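Surface presentation of antigens protein SpaK (Salmonella typhimurium, PDB 2FM8) acts as a cytoplasmic type III secretion chaperone that stores effectors such as SopA, SopE, SopE2 and SipA in a secretion-competent state for delivery to host cells. Local coordinates at residues 52-57 with 113-118; 33-38 with 43-48; 87-92 with 100-105; 8-13 with 25-30. All blocks are in the same frame, centred on the assembly; numbering follows the deposited sequence.

Overall arrangement
From the N terminus, contact 4 comes first, bringing the loop at 25-30 back against helix 6-17. Contact 2 follows, closing the short hairpin between strands 32-37 and 43-48. Contact 1 opens next, on strand 51-57, and closes only at helix 112-132; contact 3, the hairpin of strands 90-94 and 97-103, falls within that span. No two contacts interleave along the chain. In space, contacts 1, 2 and 3 share one antiparallel sheet, with strand 51-57 between the two hairpins. V10 of contact 4 packs on I33 and I45 of contact 2 and on F115 of contact 1, tying the N-terminal helix to both sheet and long helix. Contacts 3 and 4 lie about 21 Å apart, centre to centre.

Contact 1: 52-57 with 113-118; sequences VWIWAQ and EKFSTA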
loop_
_atom_site.group_PDB
_atom_site.type_symbol
_atom_site.label_atom_id
_atom_site.label_comp_id
_atom_site.label_asym_id
_atom_site.label_seq_id
_atom_site.Cartn_x
_atom_site.Cartn_y
_atom_site.Cartn_z
ATOM N N VAL A 52 -15.873 7.661 -19.660
ATOM C CA VAL A 52 -16.210 6.256 -19.802
ATOM C C VAL A 52 -15.227 5.370 -19.023
ATOM O O VAL A 52 -14.022 5.411 -19.250
ATOM C CB VAL A 52 -16.265 5.839 -21.259
ATOM C CG1 VAL A 52 -16.563 4.353 -21.367
ATOM C CG2 VAL A 52 -17.361 6.642 -21.970
ATOM N N TRP A 53 -15.768 4.582 -18.103
ATOM C CA TRP A 53 -14.994 3.649 -17.321
ATOM C C TRP A 53 -15.312 2.181 -17.644
ATOM O O TRP A 53 -16.476 1.785 -17.769
ATOM C CB TRP A 53 -15.290 3.865 -15.839
ATOM C CG TRP A 53 -14.765 5.127 -15.243
ATOM C CD1 TRP A 53 -15.409 6.308 -15.177
ATOM C CD2 TRP A 53 -13.506 5.314 -14.576
ATOM N NE1 TRP A 53 -14.650 7.226 -14.535
ATOM C CE2 TRP A 53 -13.470 6.645 -14.145
ATOM C CE3 TRP A 53 -12.416 4.483 -14.297
ATOM C CZ2 TRP A 53 -12.374 7.184 -13.454
ATOM C CZ3 TRP A 53 -11.316 5.018 -13.613
ATOM C CH2 TRP A 53 -11.306 6.347 -13.198
ATOM N N ILE A 54 -14.262 1.371 -17.736
ATOM C CA ILE A 54 -14.401 -0.090 -17.783
ATOM C C ILE A 54 -13.758 -0.596 -16.505
ATOM O O ILE A 54 -12.642 -0.169 -16.166
ATOM C CB ILE A 54 -13.676 -0.691 -19.011
ATOM C CG1 ILE A 54 -14.238 -0.131 -20.315
ATOM C CG2 ILE A 54 -13.767 -2.235 -19.044
ATOM C CD1 ILE A 54 -13.289 -0.399 -21.512
ATOM N N TRP A 55 -14.436 -1.470 -15.774
ATOM C CA TRP A 55 -13.831 -1.992 -14.555
ATOM C C TRP A 55 -14.336 -3.377 -14.198
ATOM O O TRP A 55 -15.290 -3.869 -14.783
ATOM C CB TRP A 55 -14.018 -1.027 -13.396
ATOM C CG TRP A 55 -15.325 -1.100 -12.678
ATOM C CD1 TRP A 55 -15.610 -1.815 -11.517
ATOM C CD2 TRP A 55 -16.518 -0.425 -13.025
ATOM N NE1 TRP A 55 -16.906 -1.607 -11.141
ATOM C CE2 TRP A 55 -17.496 -0.768 -12.052
ATOM C CE3 TRP A 55 -16.862 0.439 -14.053
ATOM C CZ2 TRP A 55 -18.779 -0.275 -12.086
ATOM C CZ3 TRP A 55 -18.135 0.924 -14.093
ATOM C CH2 TRP A 55 -19.087 0.577 -13.116
ATOM N N ALA A 56 -13.644 -3.993 -13.260
ATOM C CA ALA A 56 -13.994 -5.305 -12.733
ATOM C C ALA A 56 -13.497 -5.418 -11.304
ATOM O O ALA A 56 -12.374 -5.022 -11.006
ATOM C CB ALA A 56 -13.380 -6.405 -13.583
ATOM N N GLN A 57 -14.329 -5.961 -10.430
ATOM C CA GLN A 57 -13.867 -6.462 -9.130
ATOM C C GLN A 57 -13.109 -7.758 -9.293
ATOM O O GLN A 57 -13.477 -8.594 -10.112
ATOM C CB GLN A 57 -15.049 -6.665 -8.193
ATOM C CG GLN A 57 -15.691 -5.366 -7.795
ATOM C CD GLN A 57 -16.931 -5.584 -6.965
ATOM O OE1 GLN A 57 -17.188 -6.704 -6.506
ATOM N NE2 GLN A 57 -17.701 -4.514 -6.740
ATOM N N GLU A 113 -15.011 -0.404 -33.633
ATOM C CA GLU A 113 -13.736 -1.101 -33.802
ATOM C C GLU A 113 -12.732 -0.641 -32.751
ATOM O O GLU A 113 -12.031 -1.467 -32.155
ATOM C CB GLU A 113 -13.158 -0.915 -35.204
ATOM C CG GLU A 113 -13.916 -1.702 -36.263
ATOM C CD GLU A 113 -13.427 -1.431 -37.687
ATOM O OE1 GLU A 113 -13.967 -2.098 -38.611
ATOM O OE2 GLU A 113 -12.520 -0.563 -37.893
ATOM N N LYS A 114 -12.669 0.673 -32.545
ATOM C CA LYS A 114 -11.818 1.274 -31.536
ATOM C C LYS A 114 -12.254 0.851 -30.103
ATOM O O LYS A 114 -11.408 0.480 -29.277
ATOM C CB LYS A 114 -11.779 2.804 -31.683
ATOM C CG LYS A 114 -10.730 3.365 -32.718
ATOM C CD LYS A 114 -9.300 3.345 -32.171
ATOM C CE LYS A 114 -8.207 3.857 -33.185
ATOM N NZ LYS A 114 -6.830 4.095 -32.531
ATOM N N PHE A 115 -13.558 0.879 -29.818
ATOM C CA PHE A 115 -13.996 0.487 -28.492
ATOM C C PHE A 115 -13.775 -1.012 -28.243
ATOM O O PHE A 115 -13.488 -1.406 -27.127
ATOM C CB PHE A 115 -15.440 0.905 -28.208
ATOM C CG PHE A 115 -15.797 0.860 -26.747
ATOM C CD1 PHE A 115 -15.071 1.596 -25.818
ATOM C CD2 PHE A 115 -16.836 0.038 -26.289
ATOM C CE1 PHE A 115 -15.377 1.550 -24.469
ATOM C CE2 PHE A 115 -17.163 -0.018 -24.943
ATOM C CZ PHE A 115 -16.426 0.725 -24.021
ATOM N N SER A 116 -13.917 -1.821 -29.293
ATOM C CA SER A 116 -13.622 -3.250 -29.246
ATOM C C SER A 116 -12.181 -3.504 -28.855
ATOM O O SER A 116 -11.916 -4.401 -28.095
ATOM C CB SER A 116 -13.930 -3.920 -30.590
ATOM O OG SER A 116 -13.897 -5.340 -30.502
ATOM N N THR A 117 -11.258 -2.695 -29.362
ATOM C CA THR A 117 -9.853 -2.795 -28.969
ATOM C C THR A 117 -9.687 -2.584 -27.465
ATOM O O THR A 117 -8.951 -3.327 -26.798
ATOM C CB THR A 117 -8.990 -1.787 -29.754
ATOM O OG1 THR A 117 -8.979 -2.171 -31.146
ATOM C CG2 THR A 117 -7.558 -1.712 -29.214
ATOM N N ALA A 118 -10.377 -1.572 -26.937
ATOM C CA ALA A 118 -10.354 -1.310 -25.511
ATOM C C ALA A 118 -10.974 -2.456 -24.706
ATOM O O ALA A 118 -10.425 -2.842 -23.686
ATOM C CB ALA A 118 -11.088 0.007 -25.190
#
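Between F115 and A118, the helix residues that touch strand residues V52 and I54, S116 OG is gripped by two hydrogen bonds, one with A13 O and one with S17 OG. These bonds fasten the helix to helix 6-17, whereas the contact with the strand is wholly apolar. I54 and F115 carry the largest share. I54 CD1 lies 4.1 Å from F115 CE1, and the same methyl is 4.3 Å from A118 CB, so one carbon serves two helix residues a turn apart. The I54 side chain is stretched toward the helix: CG1 stands beside the backbone N and opposite the carbonyl carbon (chi1 -60°), and CD1 continues the extended chain. F115 approaches from the opposite direction. With CG anti to the backbone N (chi1 -164°), its ring reaches the strand although its CB does not head straight there. V52 CG1 adds a further contact, 4.3 Å from F115 CE1. The segment axes run 11.6 Å apart at 32°, bridged by side chains alone. All four touching residues are buried between the middle strand of the antiparallel sheet and helix 112-132, which packs on one face of it. Strand 51-57 is bonded through its backbone to strands 43-48 and 97-103; I54 also meets L119 and F122, while L9, V10 and A13 of helix 6-17 cover other parts of F115.

Contact 2: 33-38 with 43-48; sequences IVLDLF and ICISVK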
loop_
_atom_site.group_PDB
_atom_site.type_symbol
_atom_site.label_atom_id
_atom_site.label_comp_id
_atom_site.label_asym_id
_atom_site.label_seq_id
_atom_site.Cartn_x
_atom_site.Cartn_y
_atom_site.Cartn_z
ATOM N N ILE A 33 -23.559 -1.165 -17.690
ATOM C CA ILE A 33 -23.633 -2.352 -18.532
ATOM C C ILE A 33 -22.660 -3.384 -17.964
ATOM O O ILE A 33 -21.532 -3.045 -17.588
ATOM C CB ILE A 33 -23.257 -2.018 -19.976
ATOM C CG1 ILE A 33 -24.271 -1.048 -20.557
ATOM C CG2 ILE A 33 -23.200 -3.268 -20.844
ATOM C CD1 ILE A 33 -23.876 -0.483 -21.866
ATOM N N VAL A 34 -23.113 -4.628 -17.875
ATOM C CA VAL A 34 -22.340 -5.702 -17.282
ATOM C C VAL A 34 -22.184 -6.831 -18.307
ATOM O O VAL A 34 -23.180 -7.297 -18.867
ATOM C CB VAL A 34 -22.989 -6.238 -15.990
ATOM C CG1 VAL A 34 -22.124 -7.345 -15.381
ATOM C CG2 VAL A 34 -23.157 -5.121 -14.983
ATOM N N LEU A 35 -20.939 -7.228 -18.554
ATOM C CA LEU A 35 -20.601 -8.433 -19.337
ATOM C C LEU A 35 -20.208 -9.574 -18.407
ATOM O O LEU A 35 -19.139 -9.518 -17.772
ATOM C CB LEU A 35 -19.412 -8.159 -20.270
ATOM C CG LEU A 35 -19.360 -6.849 -21.062
ATOM C CD1 LEU A 35 -18.190 -6.890 -21.995
ATOM C CD2 LEU A 35 -20.618 -6.623 -21.820
ATOM N N ASP A 36 -21.081 -10.566 -18.267
ATOM C CA ASP A 36 -20.759 -11.767 -17.500
ATOM C C ASP A 36 -19.921 -12.686 -18.390
ATOM O O ASP A 36 -20.152 -12.758 -19.589
ATOM C CB ASP A 36 -22.012 -12.517 -17.033
ATOM C CG ASP A 36 -22.867 -11.708 -16.060
ATOM O OD1 ASP A 36 -22.324 -11.212 -15.038
ATOM O OD2 ASP A 36 -24.085 -11.568 -16.336
ATOM N N LEU A 37 -18.986 -13.388 -17.762
ATOM C CA LEU A 37 -17.977 -14.182 -18.431
ATOM C C LEU A 37 -17.826 -15.565 -17.826
ATOM O O LEU A 37 -18.067 -15.776 -16.639
ATOM C CB LEU A 37 -16.622 -13.470 -18.320
ATOM C CG LEU A 37 -16.515 -12.073 -18.921
ATOM C CD1 LEU A 37 -15.137 -11.513 -18.628
ATOM C CD2 LEU A 37 -16.772 -12.099 -20.427
ATOM N N PHE A 38 -17.361 -16.480 -18.668
ATOM C CA PHE A 38 -17.259 -17.896 -18.396
ATOM C C PHE A 38 -16.503 -18.250 -17.085
ATOM O O PHE A 38 -17.044 -18.955 -16.224
ATOM C CB PHE A 38 -16.641 -18.571 -19.638
ATOM C CG PHE A 38 -16.455 -20.050 -19.508
ATOM C CD1 PHE A 38 -17.508 -20.911 -19.754
ATOM C CD2 PHE A 38 -15.229 -20.578 -19.163
ATOM C CE1 PHE A 38 -17.353 -22.280 -19.660
ATOM C CE2 PHE A 38 -15.059 -21.956 -19.034
ATOM C CZ PHE A 38 -16.117 -22.803 -19.297
ATOM N N ILE A 43 -17.200 -7.807 -16.363
ATOM C CA ILE A 43 -16.745 -6.497 -16.798
ATOM C C ILE A 43 -17.923 -5.498 -16.781
ATOM O O ILE A 43 -19.000 -5.763 -17.355
ATOM C CB ILE A 43 -16.128 -6.598 -18.182
ATOM C CG1 ILE A 43 -14.931 -7.553 -18.132
ATOM C CG2 ILE A 43 -15.779 -5.192 -18.741
ATOM C CD1 ILE A 43 -14.268 -7.839 -19.489
ATOM N N CYS A 44 -17.715 -4.373 -16.097
ATOM C CA CYS A 44 -18.682 -3.293 -16.021
ATOM C C CYS A 44 -18.222 -2.139 -16.886
ATOM O O CYS A 44 -17.037 -1.809 -16.943
ATOM C CB CYS A 44 -18.882 -2.810 -14.592
ATOM S SG CYS A 44 -19.386 -4.097 -13.428
ATOM N N ILE A 45 -19.190 -1.539 -17.571
ATOM C CA ILE A 45 -18.961 -0.366 -18.382
ATOM C C ILE A 45 -19.901 0.734 -17.928
ATOM O O ILE A 45 -21.116 0.528 -17.844
ATOM C CB ILE A 45 -19.181 -0.632 -19.862
ATOM C CG1 ILE A 45 -18.355 -1.852 -20.299
ATOM C CG2 ILE A 45 -18.808 0.641 -20.660
ATOM C CD1 ILE A 45 -18.945 -2.641 -21.352
ATOM N N SER A 46 -19.346 1.899 -17.634
ATOM C CA SER A 46 -20.185 3.019 -17.246
ATOM C C SER A 46 -19.673 4.384 -17.642
ATOM O O SER A 46 -18.474 4.595 -17.752
ATOM C CB SER A 46 -20.398 3.026 -15.747
ATOM O OG SER A 46 -21.629 3.685 -15.538
ATOM N N VAL A 47 -20.632 5.296 -17.845
ATOM C CA VAL A 47 -20.371 6.715 -18.078
ATOM C C VAL A 47 -20.598 7.494 -16.788
ATOM O O VAL A 47 -21.663 7.435 -16.163
ATOM C CB VAL A 47 -21.256 7.283 -19.190
ATOM C CG1 VAL A 47 -20.924 8.759 -19.459
ATOM C CG2 VAL A 47 -21.087 6.450 -20.450
ATOM N N LYS A 48 -19.584 8.239 -16.397
ATOM C CA LYS A 48 -19.609 8.940 -15.149
ATOM C C LYS A 48 -19.171 10.342 -15.497
ATOM O O LYS A 48 -18.005 10.570 -15.796
ATOM C CB LYS A 48 -18.669 8.267 -14.155
ATOM C CG LYS A 48 -18.994 8.518 -12.686
ATOM C CD LYS A 48 -18.119 7.604 -11.793
ATOM C CE LYS A 48 -18.124 8.031 -10.308
ATOM N NZ LYS A 48 -16.734 7.939 -9.691
#
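I43 and L37 meet at the turn end of this hairpin, where L37 CD1 lies 3.9 Å from I43 CD1 and 4.0 Å from I43 CG1. I43 CG1 stands beside its backbone N (chi1 -60°), and the extended chi2 of 176° carries CD1 on to the leucine. The pair crosses obliquely, so the L37 methyl lies over the last bond of the isoleucine. Farther in, L35 fits between two isoleucines: its CB is 4.2 Å from I43 CB, its CG 4.2 Å from I45 CD1. I33 faces I45 at the hydrogen-bonded pair beyond, with their CB atoms 4.3 Å apart. The other face carries a smaller match, V34 CG2 against C44 SG at 4.2 Å. Four backbone bonds fix this register, the shortest from L35 N to I43 O (2.7 Å, 172° at the hydrogen); I33 with I45 and L35 with I43 each exchange a reciprocal pair. The ridge of I33, L35, I43 and I45 faces the helices: V10 of helix 6-17 packs on I33 and I45, and L119 and L126 of helix 112-132 on I45 and I43. Strand 51-57 flanks 43-48, while another protein's strand pairs with 33-37 and continues the sheet.

Contact 3: 87-92 with 100-105; sequences GQLLLG and LKALVH
L91 and L100 share one face of this hairpin, and L89, just before the strand, comes in beside L100: L100 CD1 lies 3.9 Å from L89 CB and 4.0 Å from L91 CD2. Both L89 and L91 slant across L100. L100 reaches that position with CG anti to the backbone N (chi1 -179°), whereas L89 and L91 hold CG beside theirs. The CD2 methyl of L89 reaches A102 CB at 3.7 Å. On the reverse face L90 and K101 lie side by side. The lysine chain folds at chi3 (-72°), which brings CE back to 4.0 Å from L90 CB. These two residues also exchange the backbone bonds that hold the strands: L90 N to K101 O is short and nearly straight (2.8 Å, 173°), K101 N to L90 O more bent. Beyond them the chains diverge, and a water takes over, donating to Q88 O and accepting from L103 N. The leucine side is thus apolar and joins F122 and F129 of helix 112-132, while K101 adds methylene packing to the other. Leucines of both faces reach the second subunit: L90 packs on its L90 and L91 on its L74.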
loop_
_atom_site.group_PDB
_atom_site.type_symbol
_atom_site.label_atom_id
_atom_site.label_comp_id
_atom_site.label_asym_id
_atom_site.label_seq_id
_atom_site.Cartn_x
_atom_site.Cartn_y
_atom_site.Cartn_z
ATOM N N GLY A 87 -2.198 6.308 -19.912
ATOM C CA GLY A 87 -1.422 5.149 -20.350
ATOM C C GLY A 87 -1.313 4.037 -19.316
ATOM O O GLY A 87 -0.429 3.191 -19.405
ATOM N N GLN A 88 -2.247 4.017 -18.363
ATOM C CA GLN A 88 -2.170 3.116 -17.257
ATOM C C GLN A 88 -3.529 2.749 -16.653
ATOM O O GLN A 88 -4.376 3.607 -16.427
ATOM C CB GLN A 88 -1.260 3.735 -16.177
ATOM C CG GLN A 88 -0.317 2.769 -15.591
ATOM C CD GLN A 88 0.730 3.407 -14.693
ATOM O OE1 GLN A 88 1.890 3.571 -15.091
ATOM N NE2 GLN A 88 0.341 3.711 -13.457
ATOM N N LEU A 89 -3.723 1.455 -16.399
ATOM C CA LEU A 89 -4.859 0.984 -15.592
ATOM C C LEU A 89 -4.709 1.454 -14.154
ATOM O O LEU A 89 -3.598 1.720 -13.689
ATOM C CB LEU A 89 -4.948 -0.548 -15.624
ATOM C CG LEU A 89 -5.225 -1.178 -17.005
ATOM C CD1 LEU A 89 -4.933 -2.637 -17.082
ATOM C CD2 LEU A 89 -6.652 -0.949 -17.408
ATOM N N LEU A 90 -5.840 1.564 -13.458
ATOM C CA LEU A 90 -5.908 2.044 -12.065
ATOM C C LEU A 90 -6.462 0.923 -11.211
ATOM O O LEU A 90 -7.183 0.056 -11.692
ATOM C CB LEU A 90 -6.843 3.274 -11.936
ATOM C CG LEU A 90 -6.488 4.481 -12.803
ATOM C CD1 LEU A 90 -7.461 5.616 -12.639
ATOM C CD2 LEU A 90 -5.079 4.999 -12.512
ATOM N N LEU A 91 -6.131 0.957 -9.935
ATOM C CA LEU A 91 -6.660 0.020 -8.960
ATOM C C LEU A 91 -7.471 0.761 -7.916
ATOM O O LEU A 91 -7.021 1.731 -7.365
ATOM C CB LEU A 91 -5.533 -0.737 -8.266
ATOM C CG LEU A 91 -4.723 -1.632 -9.177
ATOM C CD1 LEU A 91 -3.439 -2.058 -8.451
ATOM C CD2 LEU A 91 -5.502 -2.858 -9.614
ATOM N N GLY A 92 -8.650 0.273 -7.629
ATOM C CA GLY A 92 -9.419 0.741 -6.492
ATOM C C GLY A 92 -9.934 -0.450 -5.689
ATOM O O GLY A 92 -9.399 -1.553 -5.761
ATOM N N LEU A 100 -9.998 -3.423 -10.810
ATOM C CA LEU A 100 -9.180 -3.005 -11.934
ATOM C C LEU A 100 -10.024 -2.056 -12.771
ATOM O O LEU A 100 -11.158 -2.381 -13.110
ATOM C CB LEU A 100 -8.771 -4.211 -12.789
ATOM C CG LEU A 100 -7.880 -3.904 -14.006
ATOM C CD1 LEU A 100 -6.500 -3.398 -13.501
ATOM C CD2 LEU A 100 -7.731 -5.140 -14.909
ATOM N N LYS A 101 -9.467 -0.908 -13.134
ATOM C CA LYS A 101 -10.275 0.156 -13.758
ATOM C C LYS A 101 -9.499 0.785 -14.905
ATOM O O LYS A 101 -8.297 1.054 -14.774
ATOM C CB LYS A 101 -10.576 1.305 -12.776
ATOM C CG LYS A 101 -11.096 0.928 -11.430
ATOM C CD LYS A 101 -11.558 2.184 -10.633
ATOM C CE LYS A 101 -10.443 3.087 -10.138
ATOM N NZ LYS A 101 -10.949 4.320 -9.294
ATOM N N ALA A 102 -10.203 1.063 -15.988
ATOM C CA ALA A 102 -9.675 1.814 -17.112
ATOM C C ALA A 102 -10.548 3.049 -17.339
ATOM O O ALA A 102 -11.766 2.924 -17.571
ATOM C CB ALA A 102 -9.679 0.948 -18.347
ATOM N N LEU A 103 -9.952 4.225 -17.211
ATOM C CA LEU A 103 -10.576 5.447 -17.653
ATOM C C LEU A 103 -10.237 5.521 -19.116
ATOM O O LEU A 103 -9.127 5.830 -19.482
ATOM C CB LEU A 103 -10.009 6.663 -16.897
ATOM C CG LEU A 103 -10.499 8.044 -17.345
ATOM C CD1 LEU A 103 -11.987 8.127 -17.207
ATOM C CD2 LEU A 103 -9.832 9.136 -16.544
ATOM N N VAL A 104 -11.204 5.220 -19.963
ATOM C CA VAL A 104 -10.941 5.051 -21.385
ATOM C C VAL A 104 -10.606 6.378 -22.088
ATOM O O VAL A 104 -11.335 7.364 -21.954
ATOM C CB VAL A 104 -12.131 4.440 -22.104
ATOM C CG1 VAL A 104 -11.784 4.171 -23.557
ATOM C CG2 VAL A 104 -12.584 3.143 -21.413
ATOM N N HIS A 105 -9.536 6.366 -22.876
ATOM C CA HIS A 105 -9.150 7.538 -23.628
ATOM C C HIS A 105 -10.189 7.757 -24.744
ATOM O O HIS A 105 -10.616 6.796 -25.350
ATOM C CB HIS A 105 -7.744 7.347 -24.205
ATOM C CG HIS A 105 -7.156 8.603 -24.782
ATOM N ND1 HIS A 105 -7.623 9.175 -25.945
ATOM C CD2 HIS A 105 -6.162 9.409 -24.338
ATOM C CE1 HIS A 105 -6.929 10.274 -26.202
ATOM N NE2 HIS A 105 -6.039 10.440 -25.239
HETATM O O HOH W 1 -7.019 4.377 -16.434
#

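Contact 4: 8-13 with 25-30; sequences ELVRSA and GGIDSH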
loop_
_atom_site.group_PDB
_atom_site.type_symbol
_atom_site.label_atom_id
_atom_site.label_comp_id
_atom_site.label_asym_id
_atom_site.label_seq_id
_atom_site.Cartn_x
_atom_site.Cartn_y
_atom_site.Cartn_z
ATOM N N GLU A 8 -24.932 1.756 -27.630
ATOM C CA GLU A 8 -24.702 1.505 -29.048
ATOM C C GLU A 8 -23.232 1.259 -29.342
ATOM O O GLU A 8 -22.896 0.438 -30.215
ATOM C CB GLU A 8 -25.285 2.596 -29.945
ATOM C CG GLU A 8 -26.805 2.465 -30.182
ATOM C CD GLU A 8 -27.336 1.000 -30.374
ATOM O OE1 GLU A 8 -26.819 0.248 -31.254
ATOM O OE2 GLU A 8 -28.284 0.618 -29.628
ATOM N N LEU A 9 -22.372 1.932 -28.586
ATOM C CA LEU A 9 -20.945 1.673 -28.659
ATOM C C LEU A 9 -20.602 0.226 -28.258
ATOM O O LEU A 9 -19.852 -0.457 -28.966
ATOM C CB LEU A 9 -20.167 2.660 -27.781
ATOM C CG LEU A 9 -18.712 2.872 -28.186
ATOM C CD1 LEU A 9 -18.616 3.351 -29.636
ATOM C CD2 LEU A 9 -18.020 3.847 -27.229
ATOM N N VAL A 10 -21.149 -0.215 -27.124
ATOM C CA VAL A 10 -20.915 -1.557 -26.603
ATOM C C VAL A 10 -21.448 -2.609 -27.601
ATOM O O VAL A 10 -20.772 -3.582 -27.919
ATOM C CB VAL A 10 -21.579 -1.716 -25.216
ATOM C CG1 VAL A 10 -21.654 -3.173 -24.793
ATOM C CG2 VAL A 10 -20.802 -0.909 -24.165
ATOM N N ARG A 11 -22.666 -2.392 -28.093
ATOM C CA ARG A 11 -23.305 -3.329 -29.019
ATOM C C ARG A 11 -22.416 -3.488 -30.279
ATOM O O ARG A 11 -22.132 -4.596 -30.754
ATOM C CB ARG A 11 -24.735 -2.836 -29.329
ATOM C CG ARG A 11 -25.485 -3.680 -30.293
ATOM C CD ARG A 11 -27.010 -3.279 -30.462
ATOM N NE ARG A 11 -27.853 -3.963 -29.456
ATOM C CZ ARG A 11 -28.357 -3.408 -28.342
ATOM N NH1 ARG A 11 -28.168 -2.114 -28.054
ATOM N NH2 ARG A 11 -29.080 -4.163 -27.509
ATOM N N SER A 12 -21.924 -2.371 -30.774
ATOM C CA SER A 12 -21.093 -2.366 -31.948
ATOM C C SER A 12 -19.742 -3.043 -31.733
ATOM O O SER A 12 -19.293 -3.811 -32.588
ATOM C CB SER A 12 -20.876 -0.937 -32.393
ATOM O OG SER A 12 -20.252 -0.948 -33.647
ATOM N N ALA A 13 -19.095 -2.761 -30.602
ATOM C CA ALA A 13 -17.828 -3.413 -30.259
ATOM C C ALA A 13 -17.944 -4.924 -30.144
ATOM O O ALA A 13 -17.031 -5.660 -30.547
ATOM C CB ALA A 13 -17.259 -2.843 -28.958
ATOM N N GLY A 25 -28.882 -8.492 -23.488
ATOM C CA GLY A 25 -30.195 -8.174 -22.949
ATOM C C GLY A 25 -30.573 -6.708 -23.120
ATOM O O GLY A 25 -30.102 -6.021 -24.041
ATOM N N GLY A 26 -31.436 -6.235 -22.225
ATOM C CA GLY A 26 -31.840 -4.839 -22.206
ATOM C C GLY A 26 -30.715 -3.968 -21.675
ATOM O O GLY A 26 -30.371 -4.035 -20.489
ATOM N N ILE A 27 -30.112 -3.188 -22.568
ATOM C CA ILE A 27 -29.141 -2.153 -22.188
ATOM C C ILE A 27 -29.592 -0.898 -22.929
ATOM O O ILE A 27 -29.936 -0.960 -24.126
ATOM C CB ILE A 27 -27.685 -2.543 -22.535
ATOM C CG1 ILE A 27 -27.521 -2.788 -24.043
ATOM C CG2 ILE A 27 -27.282 -3.797 -21.749
ATOM C CD1 ILE A 27 -26.107 -3.058 -24.482
ATOM N N ASP A 28 -29.635 0.224 -22.215
ATOM C CA ASP A 28 -30.271 1.464 -22.702
ATOM C C ASP A 28 -30.875 2.297 -21.575
ATOM O O ASP A 28 -31.426 3.356 -21.834
ATOM C CB ASP A 28 -31.361 1.217 -23.777
ATOM C CG ASP A 28 -32.526 0.326 -23.283
ATOM O OD1 ASP A 28 -32.482 -0.194 -22.131
ATOM O OD2 ASP A 28 -33.484 0.139 -24.074
ATOM N N SER A 29 -30.776 1.821 -20.333
ATOM C CA SER A 29 -31.289 2.556 -19.179
ATOM C C SER A 29 -30.261 3.533 -18.618
ATOM O O SER A 29 -30.532 4.198 -17.619
ATOM C CB SER A 29 -31.739 1.580 -18.085
ATOM O OG SER A 29 -32.823 0.759 -18.533
ATOM N N HIS A 30 -29.092 3.619 -19.263
ATOM C CA HIS A 30 -27.988 4.450 -18.795
ATOM C C HIS A 30 -27.615 4.125 -17.346
ATOM O O HIS A 30 -27.308 5.014 -16.551
ATOM C CB HIS A 30 -28.321 5.939 -18.944
ATOM C CG HIS A 30 -28.702 6.334 -20.335
ATOM N ND1 HIS A 30 -29.989 6.692 -20.681
ATOM C CD2 HIS A 30 -27.972 6.408 -21.473
ATOM C CE1 HIS A 30 -30.036 6.973 -21.972
ATOM N NE2 HIS A 30 -28.825 6.814 -22.476
HETATM O O HOH W 2 -30.914 -3.119 -25.120
HETATM O O HOH W 3 -30.680 -6.496 -26.544
#
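The loop that leads from helix 6-17 into strand 32-37 folds back on that helix, with I27 resting against V10 and R11. I27 CG1 approaches the end of the arginine, 4.0 Å from R11 NH2, while I27 CD1 reaches on to V10 CG1 at a loose 4.5 Å. That direction follows from chi1 of 60°, which wedges CG1 between its backbone N and carbonyl carbon. R11 starts with CG anti to the backbone N, then bends at chi3 (-87°) so that its guanidinium comes alongside I27 CG1 at an oblique angle. G25 O is 4.1 Å from R11 NH2, too far for a direct bond, and water fills the step. One water, in the guanidinium plane, accepts from R11 NH2 and from I27 N (2.7 Å) and donates to G25 O; a second, also at the edge, lies between R11 NH2, which donates weakly to it, and G25 O, to which it probably donates. R11 NH1 forms a salt bridge with E8 OE2 (3.2 Å), in which the hydrogen bond is weak (128°); it probably helps hold the group's rotation. Direct contact thus rests on I27, while polar linkage of R11 to G25 O and I27 N is indirect, carried by water around one cation.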